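Local coordinates for protein thymidylate synthase 1 (Bacillus subtilis, PDB 1BSP) that probably catalyses the reductive methylation of dUMP to dTMP, with methylenetetrahydrofolate as both methyl donor and reductant, as a homodimer, at residues Ile19-Phe24 against Pro36-Ser41. Numbering follows the deposited sequence.
Sequences ISDEEF and PAHTLS
Asp21 and His38 meet where a short antiparallel ladder, strand 19-20, outermost in the sheet within this chain, against the start of strand 39-49 in the mixed sheet of the thymidylate synthase fold, runs out into a type I turn from Asp21 to Phe24. Asp21 OD1 accepts two hydrogen bonds from opposite faces of its carboxylate: Thr39 N lies 3.0 Å away on the syn side, while His38 ND1, also 3.0 Å from Asp21 OD1, comes from well above the plane. The carboxylate swings across because CG sits between the backbone N and carbonyl carbon of Asp21 (chi1 59°), and it stands nearly perpendicular to the imidazole, with the planes 80° apart. Glu22 CA lies over one imidazole face in a CH-pi contact, 3.7 Å from the His38 ring centroid, and Phe24 O meets the ring edge in plane, 3.3 Å from His38 CE1. An alanine in place of His38 would probably leave Asp21 OD1 with one donor fewer across the contact and open a gap beneath the turn at Glu22. Further along, Ile19 and Ser41 form a hydrogen-bonded pair through both their N-H groups, and Leu40 CD1 packs against Ser20 CB at 3.8 Å. Outward, Thr39 and Ser41 rest on His221 of strand 209-223, which probably contributes to the dUMP site of the partner subunit, and Ser41 OG is hydrogen-bonded to Lys169 NZ of the second subunit. On the other carboxylate oxygen, a water bridges the segments, donating to Asp21 OD2 at 3.3 Å and to Ala37 O at 2.7 Å.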
loop_
_atom_site.group_PDB
_atom_site.type_symbol
_atom_site.label_atom_id
_atom_site.label_comp_id
_atom_site.label_asym_id
_atom_site.label_seq_id
_atom_site.Cartn_x
_atom_site.Cartn_y
_atom_site.Cartn_z
ATOM N N ILE B 19 0.019 19.348 -9.071
ATOM C CA ILE B 19 -1.348 19.784 -9.283
ATOM C C ILE B 19 -1.809 20.335 -7.940
ATOM O O ILE B 19 -1.764 19.631 -6.929
ATOM C CB ILE B 19 -2.270 18.604 -9.690
ATOM C CG1 ILE B 19 -1.768 17.971 -10.983
ATOM C CG2 ILE B 19 -3.702 19.094 -9.908
ATOM C CD1 ILE B 19 -2.505 16.705 -11.361
ATOM N N SER B 20 -2.222 21.597 -7.924
ATOM C CA SER B 20 -2.666 22.218 -6.693
ATOM C C SER B 20 -4.091 21.838 -6.378
ATOM O O SER B 20 -4.782 21.248 -7.207
ATOM C CB SER B 20 -2.543 23.741 -6.800
ATOM O OG SER B 20 -3.184 24.254 -7.960
ATOM N N ASP B 21 -4.520 22.154 -5.165
ATOM C CA ASP B 21 -5.885 21.890 -4.742
ATOM C C ASP B 21 -6.458 23.258 -4.374
ATOM O O ASP B 21 -7.280 23.381 -3.465
ATOM C CB ASP B 21 -5.910 20.948 -3.532
ATOM C CG ASP B 21 -5.162 21.501 -2.323
ATOM O OD1 ASP B 21 -4.505 22.552 -2.432
ATOM O OD2 ASP B 21 -5.224 20.872 -1.245
ATOM N N GLU B 22 -5.980 24.287 -5.074
ATOM C CA GLU B 22 -6.386 25.671 -4.833
ATOM C C GLU B 22 -7.857 25.996 -5.037
ATOM O O GLU B 22 -8.375 26.916 -4.393
ATOM C CB GLU B 22 -5.498 26.639 -5.624
ATOM C CG GLU B 22 -4.187 26.976 -4.887
ATOM C CD GLU B 22 -3.047 27.399 -5.803
ATOM O OE1 GLU B 22 -2.976 26.907 -6.951
ATOM O OE2 GLU B 22 -2.187 28.189 -5.354
ATOM N N GLU B 23 -8.539 25.215 -5.873
ATOM C CA GLU B 23 -9.949 25.451 -6.145
ATOM C C GLU B 23 -10.880 24.774 -5.142
ATOM O O GLU B 23 -12.094 24.969 -5.202
ATOM C CB GLU B 23 -10.298 25.002 -7.564
ATOM C CG GLU B 23 -10.437 23.495 -7.745
ATOM C CD GLU B 23 -9.198 22.838 -8.327
ATOM O OE1 GLU B 23 -8.067 23.240 -7.975
ATOM O OE2 GLU B 23 -9.359 21.904 -9.143
ATOM N N PHE B 24 -10.314 23.993 -4.222
ATOM C CA PHE B 24 -11.106 23.276 -3.226
ATOM C C PHE B 24 -11.094 23.940 -1.866
ATOM O O PHE B 24 -10.157 24.665 -1.528
ATOM C CB PHE B 24 -10.570 21.858 -3.024
ATOM C CG PHE B 24 -10.699 20.971 -4.223
ATOM C CD1 PHE B 24 -11.952 20.602 -4.696
ATOM C CD2 PHE B 24 -9.566 20.478 -4.862
ATOM C CE1 PHE B 24 -12.073 19.757 -5.791
ATOM C CE2 PHE B 24 -9.677 19.629 -5.961
ATOM C CZ PHE B 24 -10.935 19.267 -6.427
ATOM N N PRO B 36 -6.482 29.328 4.218
ATOM C CA PRO B 36 -6.402 27.935 3.764
ATOM C C PRO B 36 -5.010 27.544 3.298
ATOM O O PRO B 36 -4.403 28.237 2.481
ATOM C CB PRO B 36 -7.411 27.893 2.613
ATOM C CG PRO B 36 -7.423 29.321 2.108
ATOM C CD PRO B 36 -7.436 30.092 3.397
ATOM N N ALA B 37 -4.516 26.430 3.837
ATOM C CA ALA B 37 -3.197 25.902 3.502
ATOM C C ALA B 37 -3.329 24.960 2.316
ATOM O O ALA B 37 -3.865 23.849 2.434
ATOM C CB ALA B 37 -2.596 25.166 4.704
ATOM N N HIS B 38 -2.896 25.430 1.156
ATOM C CA HIS B 38 -2.974 24.628 -0.049
ATOM C C HIS B 38 -1.707 23.847 -0.345
ATOM O O HIS B 38 -0.591 24.287 -0.053
ATOM C CB HIS B 38 -3.372 25.499 -1.246
ATOM C CG HIS B 38 -4.818 25.886 -1.242
ATOM N ND1 HIS B 38 -5.836 24.967 -1.382
ATOM C CD2 HIS B 38 -5.416 27.086 -1.070
ATOM C CE1 HIS B 38 -7.001 25.582 -1.293
ATOM N NE2 HIS B 38 -6.773 26.871 -1.103
ATOM N N THR B 39 -1.890 22.675 -0.924
ATOM C CA THR B 39 -0.773 21.826 -1.270
ATOM C C THR B 39 -0.631 21.755 -2.781
ATOM O O THR B 39 -1.503 22.208 -3.521
ATOM C CB THR B 39 -0.998 20.430 -0.707
ATOM O OG1 THR B 39 -2.321 19.992 -1.049
ATOM C CG2 THR B 39 -0.864 20.449 0.793
ATOM N N LEU B 40 0.503 21.234 -3.218
ATOM C CA LEU B 40 0.827 21.063 -4.626
ATOM C C LEU B 40 1.296 19.601 -4.613
ATOM O O LEU B 40 2.171 19.241 -3.813
ATOM C CB LEU B 40 1.972 22.003 -4.961
ATOM C CG LEU B 40 2.332 22.275 -6.411
ATOM C CD1 LEU B 40 1.162 22.888 -7.123
ATOM C CD2 LEU B 40 3.509 23.211 -6.432
ATOM N N SER B 41 0.702 18.733 -5.424
ATOM C CA SER B 41 1.111 17.340 -5.345
ATOM C C SER B 41 1.290 16.488 -6.576
ATOM O O SER B 41 0.860 16.832 -7.672
ATOM C CB SER B 41 0.188 16.596 -4.383
ATOM O OG SER B 41 -1.123 16.497 -4.895
HETATM O O HOH W 1 -3.834 21.252 1.699
#